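Local coordinates for protein DELTA1-pyrroline-2-carboxylate reductase (Thermococcus litoralis DSM 5473, PDB 6T3E) that reduces delta1-pyrroline-2-carboxylate to L-proline with a nicotinamide adenine dinucleotide as hydride donor, probably in the breakdown of hydroxyproline, at residues Ala49-Glu52 against Leu53-Lys57; Gly308-Asn311 against Asn312-Thr316; Ser38-Glu41 against Val42-Val46. All blocks are in the same frame, centred on the assembly; numbering follows the deposited sequence.

Contact 1 of 3, residues Ala49-Glu52 against Leu53-Lys57; sequences AFLE and LYNGK
Phe50 lies alongside Leu53, the two side chains running the same way, and the methyl CD2 of Leu53 comes to 3.7 Å from ring atom CD1 of Phe50. The ring reaches its neighbour with CG anti to its own carbonyl carbon (chi1 -83°), while it also packs on Leu298 and Ala299 of helix 298-303 and on Ile325 of helix 324-341. Large apolar residues suit this side of the helix, and Ala49, small enough for close approach, rests on Ile325 and Ile329 of the second of those helices.

Beneath the side chains the helical bonds run out one by one. Leu53 N and Tyr54 N bond to Ala49 O and Phe50 O, and Asn55 N closes the last such turn on Leu51 O at 3.2 Å. Asn55 also lays its amide across the end of Leu51, whose CD1 is 3.8 Å from Asn55 ND2. Then the chain turns back: Lys57 N gives a bond of 3.1 Å to Glu52 O, and Gly56 N a weak one to Leu53 O. Gly56 can take the positive phi (74°) this reversal needs because it has no CB to strain.

Glu52 crosses Lys57 at about a right angle, its CG 3.6 Å from Lys57 CB, so aliphatic parts do the touching. The carboxylate looks elsewhere: OE1 makes a salt bridge with Arg48 and a hydrogen bond with Ser85. An alanine here, lacking the methylene against Lys57 and the carboxylate, is likely to leave Arg48 without this anionic mate and Ser85 without this acceptor. The 6→1 bond from Lys57 N to Glu52 O, the weaker one from Gly56 N to Leu53 O, and the glycine at C-prime together make a Schellman motif, which ends helix 39-54 ahead of strand 58-68.

Contact 2 of 3, residues Gly308-Asn311 against Asn312-Thr316; sequences GREN and NREIT
The guanidinium of Arg309 has Glu314 CG over one face, with Asn312 O and Thr316 OG1 near its plane at the edge. Its NH2 donates to Glu314 O at 2.8 Å, a carbonyl lying 33° out of the guanidinium plane, and weakly to Asn312 O. Arginine suits this place because one flat cation can serve several carbonyls; its NH1 bonds to Leu146 O, which Thr316 OG1 also uses.

The Glu314 carboxylate is turned 68° from the guanidinium and spends OE1 on backbone instead. Glu310 N also bonds to it, though modelled so close that the exact length is doubtful, and Asn311 N meets it at 3.1 Å from above the carboxylate plane. With CG set between backbone N and carbonyl carbon (chi1 37°), the side chain turns back toward the backbone of Glu310 and Asn311. In return Asn311 OD1 accepts from Arg313 N at 2.9 Å, on a lone pair, and from Glu314 N at 3.0 Å, so the short asparagine side chain closes an Asx turn.

The loop thus braced joins helix 298-303 to strand 316-319. Glu310 and Gly308 O are tied to Lys264 at the start of strand 264-267, and Thr316 enters the parallel sheet beside strand 241-244.

Contact 3 of 3, residues Ser38-Glu41 against Val42-Val46; sequences SMKE and VIESV
Met39 and Ile43 meet one helical turn apart, their side chains crossing at about a right angle with Met39 CG 3.7 Å from Ile43 CD1. Met39 has CG anti to its backbone N (chi1 -174°) and then bends at its next two torsions, a flexibility that lets it fit among Thr165, Trp168 and Ala169 of helix 161-173. Beta-branched Ile43 and Val42 pack with Met39 on Ala137 of helix 128-146, so this face of the turn is apolar.

On another side Lys40 reaches across to Glu44, a pairing four residues apart that suits an exposed helical surface. Their charged ends form a salt bridge in the model, but the atoms are modelled too close, and its exact geometry is doubtful. Ser45 spends its hydroxyl on its own helix: OG donates to Glu41 O at 2.8 Å from above the carbonyl plane, 43° out of it, whereas Ser45 N reaches the same oxygen at 2.9 Å in that plane. A small serine also lets Ile329 and Leu333 of helix 324-341 come close.

What positions these groups is the backbone. Ser38 stands at the N-cap, and its carbonyl oxygen takes the bond from Val42 N at 3.1 Å; Met39 O then receives Ile43 N at 2.8 Å, and Glu44 N follows on Lys40 O. The chemistry is therefore divided by face: methionine and branched aliphatic residues bury the first turn of helix 39-54 against helices 128-146 and 161-173, Lys40 and Glu44 probably pair at the exposed surface, and Glu41 O, accepting from both Ser45 N and Ser45 OG, gives the hydroxyl's hydrogen a partner within the helix itself.

Overall arrangement
Along the chain the order is contact 3, contact 1, contact 2. Contacts 3 and 1 belong to one helix, 39-54, contact 3 at its N-terminal turns, contact 1 at its C-terminal end, with centres 16 Å apart. Helix 324-341 packs against both. Contact 2 is separate, about 25 Å from either by centres, in the loop that leads into strand 316-319 of the parallel, Rossmann-like nucleotide-binding sheet. Helix 39-54 instead precedes strand 58-68 of the mixed sheet. The side chains of Met39 and Phe50 are about 11 and 9 Å from the bound NADH, so the helix lies near the cofactor without these contacts touching it, whereas contact 2 shapes an outlying surface loop.

Contact 1 of 3, residues Ala49-Glu52 against Leu53-Lys57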
ATOM      1  N   ALA B  49      14.826  -0.782 -14.858  1.00 48.78           N
ATOM      2  CA  ALA B  49      14.181  -0.193 -13.691  1.00 45.03           C
ATOM      3  C   ALA B  49      15.208   0.243 -12.656  1.00 44.68           C
ATOM      4  O   ALA B  49      15.043   1.281 -12.000  1.00 42.78           O
ATOM      5  CB  ALA B  49      13.196  -1.187 -13.091  1.00 39.47           C
ATOM      6  N   PHE B  50      16.263  -0.557 -12.474  1.00 44.17           N
ATOM      7  CA  PHE B  50      17.322  -0.202 -11.537  1.00 47.45           C
ATOM      8  C   PHE B  50      18.195   0.924 -12.076  1.00 49.91           C
ATOM      9  O   PHE B  50      18.658   1.775 -11.306  1.00 46.72           O
ATOM     10  CB  PHE B  50      18.162  -1.435 -11.210  1.00 50.96           C
ATOM     11  CG  PHE B  50      17.568  -2.290 -10.132  1.00 51.98           C
ATOM     12  CD1 PHE B  50      17.701  -1.935  -8.800  1.00 52.35           C
ATOM     13  CD2 PHE B  50      16.851  -3.430 -10.452  1.00 51.35           C
ATOM     14  CE1 PHE B  50      17.149  -2.705  -7.812  1.00 53.67           C
ATOM     15  CE2 PHE B  50      16.291  -4.219  -9.458  1.00 51.92           C
ATOM     16  CZ  PHE B  50      16.435  -3.858  -8.136  1.00 52.60           C
ATOM     17  N   LEU B  51      18.427   0.955 -13.391  1.00 51.18           N
ATOM     18  CA  LEU B  51      19.121   2.095 -13.971  1.00 47.75           C
ATOM     19  C   LEU B  51      18.298   3.361 -13.803  1.00 45.29           C
ATOM     20  O   LEU B  51      18.841   4.427 -13.482  1.00 42.79           O
ATOM     21  CB  LEU B  51      19.416   1.842 -15.446  1.00 51.97           C
ATOM     22  CG  LEU B  51      20.082   2.995 -16.211  1.00 51.37           C
ATOM     23  CD1 LEU B  51      21.407   3.392 -15.575  1.00 48.93           C
ATOM     24  CD2 LEU B  51      20.269   2.618 -17.673  1.00 51.56           C
ATOM     25  N   GLU B  52      16.978   3.256 -13.996  1.00 45.19           N
ATOM     26  CA  GLU B  52      16.109   4.404 -13.762  1.00 46.52           C
ATOM     27  C   GLU B  52      16.137   4.822 -12.294  1.00 44.57           C
ATOM     28  O   GLU B  52      16.106   6.022 -11.986  1.00 42.91           O
ATOM     29  CB  GLU B  52      14.686   4.076 -14.237  1.00 48.83           C
ATOM     30  CG  GLU B  52      13.606   5.087 -13.829  1.00 54.55           C
ATOM     31  CD  GLU B  52      12.302   4.969 -14.630  1.00 59.03           C
ATOM     32  OE1 GLU B  52      12.238   4.177 -15.596  1.00 60.94           O
ATOM     33  OE2 GLU B  52      11.327   5.669 -14.277  1.00 60.05           O
ATOM     34  N   LEU B  53      16.252   3.853 -11.380  1.00 49.30           N
ATOM     35  CA  LEU B  53      16.339   4.158  -9.952  1.00 50.31           C
ATOM     36  C   LEU B  53      17.641   4.875  -9.602  1.00 50.64           C
ATOM     37  O   LEU B  53      17.657   5.759  -8.737  1.00 51.89           O
ATOM     38  CB  LEU B  53      16.203   2.871  -9.143  1.00 51.99           C
ATOM     39  CG  LEU B  53      16.868   2.829  -7.770  1.00 52.65           C
ATOM     40  CD1 LEU B  53      16.075   3.670  -6.775  1.00 47.44           C
ATOM     41  CD2 LEU B  53      16.995   1.387  -7.303  1.00 55.28           C
ATOM     42  N   TYR B  54      18.748   4.491 -10.239  1.00 46.83           N
ATOM     43  CA  TYR B  54      20.026   5.129  -9.944  1.00 52.76           C
ATOM     44  C   TYR B  54      20.061   6.578 -10.423  1.00 53.87           C
ATOM     45  O   TYR B  54      20.714   7.423  -9.801  1.00 53.46           O
ATOM     46  CB  TYR B  54      21.178   4.344 -10.572  1.00 60.65           C
ATOM     47  CG  TYR B  54      22.532   4.911 -10.199  1.00 64.04           C
ATOM     48  CD1 TYR B  54      23.151   4.546  -9.005  1.00 63.49           C
ATOM     49  CD2 TYR B  54      23.177   5.835 -11.018  1.00 65.15           C
ATOM     50  CE1 TYR B  54      24.372   5.067  -8.642  1.00 63.81           C
ATOM     51  CE2 TYR B  54      24.406   6.366 -10.661  1.00 67.73           C
ATOM     52  CZ  TYR B  54      24.998   5.975  -9.470  1.00 65.98           C
ATOM     53  OH  TYR B  54      26.216   6.491  -9.093  1.00 65.39           O
ATOM     54  N   ASN B  55      19.418   6.876 -11.551  1.00 53.32           N
ATOM     55  CA  ASN B  55      19.423   8.226 -12.103  1.00 50.37           C
ATOM     56  C   ASN B  55      18.437   9.159 -11.408  1.00 52.74           C
ATOM     57  O   ASN B  55      18.190  10.258 -11.922  1.00 52.97           O
ATOM     58  CB  ASN B  55      19.122   8.183 -13.603  1.00 46.66           C
ATOM     59  CG  ASN B  55      20.177   7.424 -14.391  1.00 51.50           C
ATOM     60  OD1 ASN B  55      21.357   7.424 -14.038  1.00 56.34           O
ATOM     61  ND2 ASN B  55      19.753   6.764 -15.460  1.00 53.39           N
ATOM     62  N   GLY B  56      17.901   8.762 -10.251  1.00 51.20           N
ATOM     63  CA  GLY B  56      16.984   9.592  -9.491  1.00 48.30           C
ATOM     64  C   GLY B  56      15.594   9.716 -10.066  1.00 45.93           C
ATOM     65  O   GLY B  56      14.865  10.644  -9.706  1.00 45.18           O
ATOM     66  N   LYS B  57      15.197   8.796 -10.944  1.00 44.13           N
ATOM     67  CA  LYS B  57      13.896   8.837 -11.593  1.00 45.25           C
ATOM     68  C   LYS B  57      12.912   7.821 -11.017  1.00 51.03           C
ATOM     69  O   LYS B  57      11.967   7.427 -11.708  1.00 51.62           O
ATOM     70  CB  LYS B  57      14.057   8.619 -13.096  1.00 47.27           C
ATOM     71  CG  LYS B  57      14.801   9.719 -13.802  1.00 50.47           C
ATOM     72  CD  LYS B  57      14.027  11.022 -13.729  1.00 54.48           C
ATOM     73  CE  LYS B  57      14.660  12.120 -14.604  1.00 57.14           C
ATOM     74  NZ  LYS B  57      13.691  13.194 -14.969  1.00 55.08           N
TER

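Contact 2 of 3, residues Gly308-Asn311 against Asn312-Thr316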
ATOM      1  N   GLY B 308      31.324  -5.156 -10.216  1.00 57.82           N
ATOM      2  CA  GLY B 308      30.765  -6.420  -9.771  1.00 55.97           C
ATOM      3  C   GLY B 308      31.819  -7.443  -9.398  1.00 61.99           C
ATOM      4  O   GLY B 308      32.515  -7.275  -8.393  1.00 65.81           O
ATOM      5  N   ARG B 309      31.948  -8.508 -10.190  1.00 62.16           N
ATOM      6  CA  ARG B 309      32.936  -9.555  -9.948  1.00 61.40           C
ATOM      7  C   ARG B 309      34.249  -9.176 -10.618  1.00 66.51           C
ATOM      8  O   ARG B 309      34.295  -9.008 -11.842  1.00 68.31           O
ATOM      9  CB  ARG B 309      32.438 -10.891 -10.487  1.00 59.74           C
ATOM     10  CG  ARG B 309      33.487 -11.983 -10.522  1.00 62.38           C
ATOM     11  CD  ARG B 309      32.848 -13.343 -10.789  1.00 65.20           C
ATOM     12  NE  ARG B 309      33.566 -14.422 -10.123  1.00 69.67           N
ATOM     13  CZ  ARG B 309      33.318 -14.841  -8.885  1.00 71.12           C
ATOM     14  NH1 ARG B 309      32.362 -14.282  -8.157  1.00 67.54           N
ATOM     15  NH2 ARG B 309      34.031 -15.826  -8.374  1.00 76.28           N
ATOM     16  N   GLU B 310      35.310  -9.046  -9.817  1.00 67.98           N
ATOM     17  CA  GLU B 310      36.606  -8.590 -10.309  1.00 68.38           C
ATOM     18  C   GLU B 310      37.616  -9.704 -10.534  1.00 73.51           C
ATOM     19  O   GLU B 310      38.523  -9.535 -11.354  1.00 77.52           O
ATOM     20  CB  GLU B 310      37.208  -7.569  -9.341  1.00 67.82           C
ATOM     21  CG  GLU B 310      36.234  -6.476  -8.960  1.00 68.86           C
ATOM     22  CD  GLU B 310      36.887  -5.357  -8.194  1.00 73.58           C
ATOM     23  OE1 GLU B 310      36.370  -4.998  -7.114  1.00 74.80           O
ATOM     24  OE2 GLU B 310      37.919  -4.840  -8.664  1.00 77.13           O
ATOM     25  N   ASN B 311      37.507 -10.825  -9.823  1.00 74.56           N
ATOM     26  CA  ASN B 311      38.471 -11.905  -9.985  1.00 77.28           C
ATOM     27  C   ASN B 311      37.790 -13.243  -9.736  1.00 76.14           C
ATOM     28  O   ASN B 311      36.645 -13.316  -9.284  1.00 70.71           O
ATOM     29  CB  ASN B 311      39.691 -11.725  -9.067  1.00 77.57           C
ATOM     30  CG  ASN B 311      39.342 -11.820  -7.598  1.00 74.81           C
ATOM     31  OD1 ASN B 311      39.093 -12.907  -7.078  1.00 75.12           O
ATOM     32  ND2 ASN B 311      39.334 -10.683  -6.918  1.00 73.31           N
ATOM     33  N   ASN B 312      38.528 -14.312 -10.046  1.00 82.65           N
ATOM     34  CA  ASN B 312      37.989 -15.664  -9.984  1.00 86.87           C
ATOM     35  C   ASN B 312      37.876 -16.199  -8.566  1.00 86.89           C
ATOM     36  O   ASN B 312      37.061 -17.094  -8.317  1.00 83.55           O
ATOM     37  CB  ASN B 312      38.856 -16.611 -10.809  1.00 92.15           C
ATOM     38  CG  ASN B 312      38.263 -16.895 -12.167  1.00 96.05           C
ATOM     39  OD1 ASN B 312      37.601 -16.042 -12.763  1.00 97.24           O
ATOM     40  ND2 ASN B 312      38.488 -18.102 -12.663  1.00 97.81           N
ATOM     41  N   ARG B 313      38.683 -15.699  -7.634  1.00 90.24           N
ATOM     42  CA  ARG B 313      38.752 -16.336  -6.328  1.00 92.85           C
ATOM     43  C   ARG B 313      37.726 -15.804  -5.341  1.00 94.58           C
ATOM     44  O   ARG B 313      37.413 -16.499  -4.369  1.00 95.91           O
ATOM     45  CB  ARG B 313      40.159 -16.167  -5.737  1.00 93.29           C
ATOM     46  CG  ARG B 313      41.283 -16.561  -6.693  1.00 94.80           C
ATOM     47  CD  ARG B 313      42.472 -17.166  -5.947  1.00 97.21           C
ATOM     48  NE  ARG B 313      43.284 -18.049  -6.788  1.00100.31           N
ATOM     49  CZ  ARG B 313      42.834 -19.150  -7.390  1.00100.52           C
ATOM     50  NH1 ARG B 313      43.654 -19.889  -8.129  1.00100.26           N
ATOM     51  NH2 ARG B 313      41.565 -19.516  -7.254  1.00 99.90           N
ATOM     52  N   GLU B 314      37.167 -14.622  -5.582  1.00 95.37           N
ATOM     53  CA  GLU B 314      36.197 -14.068  -4.645  1.00 94.02           C
ATOM     54  C   GLU B 314      34.901 -14.876  -4.662  1.00 89.44           C
ATOM     55  O   GLU B 314      34.555 -15.527  -5.653  1.00 90.46           O
ATOM     56  CB  GLU B 314      35.921 -12.586  -4.938  1.00 98.95           C
ATOM     57  CG  GLU B 314      35.893 -12.172  -6.405  1.00102.50           C
ATOM     58  CD  GLU B 314      35.896 -10.652  -6.592  1.00105.72           C
ATOM     59  OE1 GLU B 314      35.368 -10.166  -7.620  1.00105.86           O
ATOM     60  OE2 GLU B 314      36.424  -9.939  -5.709  1.00107.26           O
ATOM     61  N   ILE B 315      34.207 -14.873  -3.528  1.00 74.00           N
ATOM     62  CA  ILE B 315      32.875 -15.456  -3.421  1.00 62.52           C
ATOM     63  C   ILE B 315      31.869 -14.316  -3.391  1.00 58.00           C
ATOM     64  O   ILE B 315      31.944 -13.441  -2.519  1.00 56.93           O
ATOM     65  CB  ILE B 315      32.738 -16.344  -2.178  1.00 55.85           C
ATOM     66  CG1 ILE B 315      33.768 -17.469  -2.218  1.00 53.75           C
ATOM     67  CG2 ILE B 315      31.335 -16.910  -2.098  1.00 51.99           C
ATOM     68  CD1 ILE B 315      33.542 -18.526  -1.201  1.00 45.44           C
ATOM     69  N   THR B 316      30.941 -14.314  -4.347  1.00 56.80           N
ATOM     70  CA  THR B 316      29.967 -13.242  -4.499  1.00 55.48           C
ATOM     71  C   THR B 316      28.598 -13.697  -4.026  1.00 52.11           C
ATOM     72  O   THR B 316      28.146 -14.792  -4.372  1.00 52.22           O
ATOM     73  CB  THR B 316      29.862 -12.784  -5.959  1.00 58.87           C
ATOM     74  OG1 THR B 316      29.971 -13.919  -6.830  1.00 61.87           O
ATOM     75  CG2 THR B 316      30.958 -11.778  -6.289  1.00 57.96           C
TER

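Contact 3 of 3, residues Ser38-Glu41 against Val42-Val46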
ATOM      1  N   SER B  38       8.127 -13.227 -21.037  1.00 45.11           N
ATOM      2  CA  SER B  38       9.170 -14.240 -20.959  1.00 47.52           C
ATOM      3  C   SER B  38      10.302 -13.703 -20.095  1.00 47.29           C
ATOM      4  O   SER B  38      10.380 -12.501 -19.830  1.00 47.36           O
ATOM      5  CB  SER B  38       9.707 -14.600 -22.347  1.00 57.21           C
ATOM      6  OG  SER B  38      10.325 -13.468 -22.955  1.00 57.50           O
ATOM      7  N   MET B  39      11.192 -14.594 -19.655  1.00 47.43           N
ATOM      8  CA  MET B  39      12.207 -14.178 -18.686  1.00 50.41           C
ATOM      9  C   MET B  39      13.273 -13.274 -19.307  1.00 50.69           C
ATOM     10  O   MET B  39      13.754 -12.344 -18.649  1.00 49.64           O
ATOM     11  CB  MET B  39      12.844 -15.412 -18.040  1.00 49.64           C
ATOM     12  CG  MET B  39      13.823 -15.144 -16.887  1.00 50.07           C
ATOM     13  SD  MET B  39      13.175 -14.254 -15.452  1.00 51.44           S
ATOM     14  CE  MET B  39      12.331 -15.536 -14.538  1.00 48.44           C
ATOM     15  N   LYS B  40      13.615 -13.489 -20.579  1.00 54.50           N
ATOM     16  CA  LYS B  40      14.590 -12.618 -21.230  1.00 56.66           C
ATOM     17  C   LYS B  40      14.101 -11.177 -21.267  1.00 58.05           C
ATOM     18  O   LYS B  40      14.880 -10.241 -21.038  1.00 57.27           O
ATOM     19  CB  LYS B  40      14.882 -13.120 -22.640  1.00 59.41           C
ATOM     20  CG  LYS B  40      15.994 -12.369 -23.326  1.00 65.75           C
ATOM     21  CD  LYS B  40      16.329 -13.005 -24.665  1.00 70.37           C
ATOM     22  CE  LYS B  40      16.869 -11.969 -25.629  1.00 73.17           C
ATOM     23  NZ  LYS B  40      16.542 -10.591 -25.173  1.00 73.83           N
ATOM     24  N   GLU B  41      12.806 -10.987 -21.534  1.00 59.48           N
ATOM     25  CA  GLU B  41      12.213  -9.652 -21.505  1.00 58.64           C
ATOM     26  C   GLU B  41      12.258  -9.061 -20.097  1.00 52.14           C
ATOM     27  O   GLU B  41      12.611  -7.890 -19.913  1.00 48.94           O
ATOM     28  CB  GLU B  41      10.779  -9.711 -22.033  1.00 62.31           C
ATOM     29  CG  GLU B  41      10.677  -9.518 -23.532  1.00 70.62           C
ATOM     30  CD  GLU B  41       9.283  -9.803 -24.078  1.00 77.22           C
ATOM     31  OE1 GLU B  41       9.012  -9.425 -25.245  1.00 75.65           O
ATOM     32  OE2 GLU B  41       8.464 -10.408 -23.343  1.00 80.58           O
ATOM     33  N   VAL B  42      11.888  -9.862 -19.088  1.00 46.81           N
ATOM     34  CA  VAL B  42      11.815  -9.374 -17.713  1.00 39.18           C
ATOM     35  C   VAL B  42      13.199  -9.022 -17.199  1.00 41.19           C
ATOM     36  O   VAL B  42      13.360  -8.057 -16.436  1.00 39.57           O
ATOM     37  CB  VAL B  42      11.133 -10.415 -16.801  1.00 36.03           C
ATOM     38  CG1 VAL B  42      10.884  -9.837 -15.414  1.00 35.97           C
ATOM     39  CG2 VAL B  42       9.816 -10.849 -17.398  1.00 36.65           C
ATOM     40  N   ILE B  43      14.215  -9.781 -17.609  1.00 32.40           N
ATOM     41  CA  ILE B  43      15.578  -9.470 -17.198  1.00 39.31           C
ATOM     42  C   ILE B  43      15.977  -8.093 -17.710  1.00 42.53           C
ATOM     43  O   ILE B  43      16.461  -7.244 -16.950  1.00 43.01           O
ATOM     44  CB  ILE B  43      16.541 -10.564 -17.690  1.00 40.50           C
ATOM     45  CG1 ILE B  43      16.434 -11.802 -16.787  1.00 33.23           C
ATOM     46  CG2 ILE B  43      17.975 -10.021 -17.791  1.00 36.75           C
ATOM     47  CD1 ILE B  43      16.895 -13.069 -17.437  1.00 35.19           C
ATOM     48  N   GLU B  44      15.720  -7.832 -18.995  1.00 48.48           N
ATOM     49  CA  GLU B  44      16.014  -6.517 -19.552  1.00 53.83           C
ATOM     50  C   GLU B  44      15.231  -5.429 -18.835  1.00 49.33           C
ATOM     51  O   GLU B  44      15.778  -4.366 -18.517  1.00 43.98           O
ATOM     52  CB  GLU B  44      15.704  -6.495 -21.050  1.00 62.32           C
ATOM     53  CG  GLU B  44      16.584  -7.419 -21.884  1.00 69.53           C
ATOM     54  CD  GLU B  44      16.055  -7.631 -23.296  1.00 74.71           C
ATOM     55  OE1 GLU B  44      15.417  -6.709 -23.854  1.00 77.59           O
ATOM     56  OE2 GLU B  44      16.272  -8.732 -23.843  1.00 75.71           O
ATOM     57  N   SER B  45      13.960  -5.698 -18.523  1.00 49.38           N
ATOM     58  CA  SER B  45      13.103  -4.665 -17.948  1.00 49.76           C
ATOM     59  C   SER B  45      13.499  -4.340 -16.516  1.00 54.25           C
ATOM     60  O   SER B  45      13.544  -3.164 -16.134  1.00 54.02           O
ATOM     61  CB  SER B  45      11.644  -5.112 -17.995  1.00 48.50           C
ATOM     62  OG  SER B  45      11.284  -5.519 -19.299  1.00 52.47           O
ATOM     63  N   VAL B  46      13.785  -5.366 -15.707  1.00 53.31           N
ATOM     64  CA  VAL B  46      14.198  -5.126 -14.329  1.00 45.92           C
ATOM     65  C   VAL B  46      15.543  -4.399 -14.304  1.00 46.38           C
ATOM     66  O   VAL B  46      15.788  -3.534 -13.455  1.00 45.42           O
ATOM     67  CB  VAL B  46      14.240  -6.450 -13.540  1.00 42.65           C
ATOM     68  CG1 VAL B  46      15.015  -6.271 -12.242  1.00 43.37           C
ATOM     69  CG2 VAL B  46      12.827  -6.977 -13.246  1.00 37.69           C
TER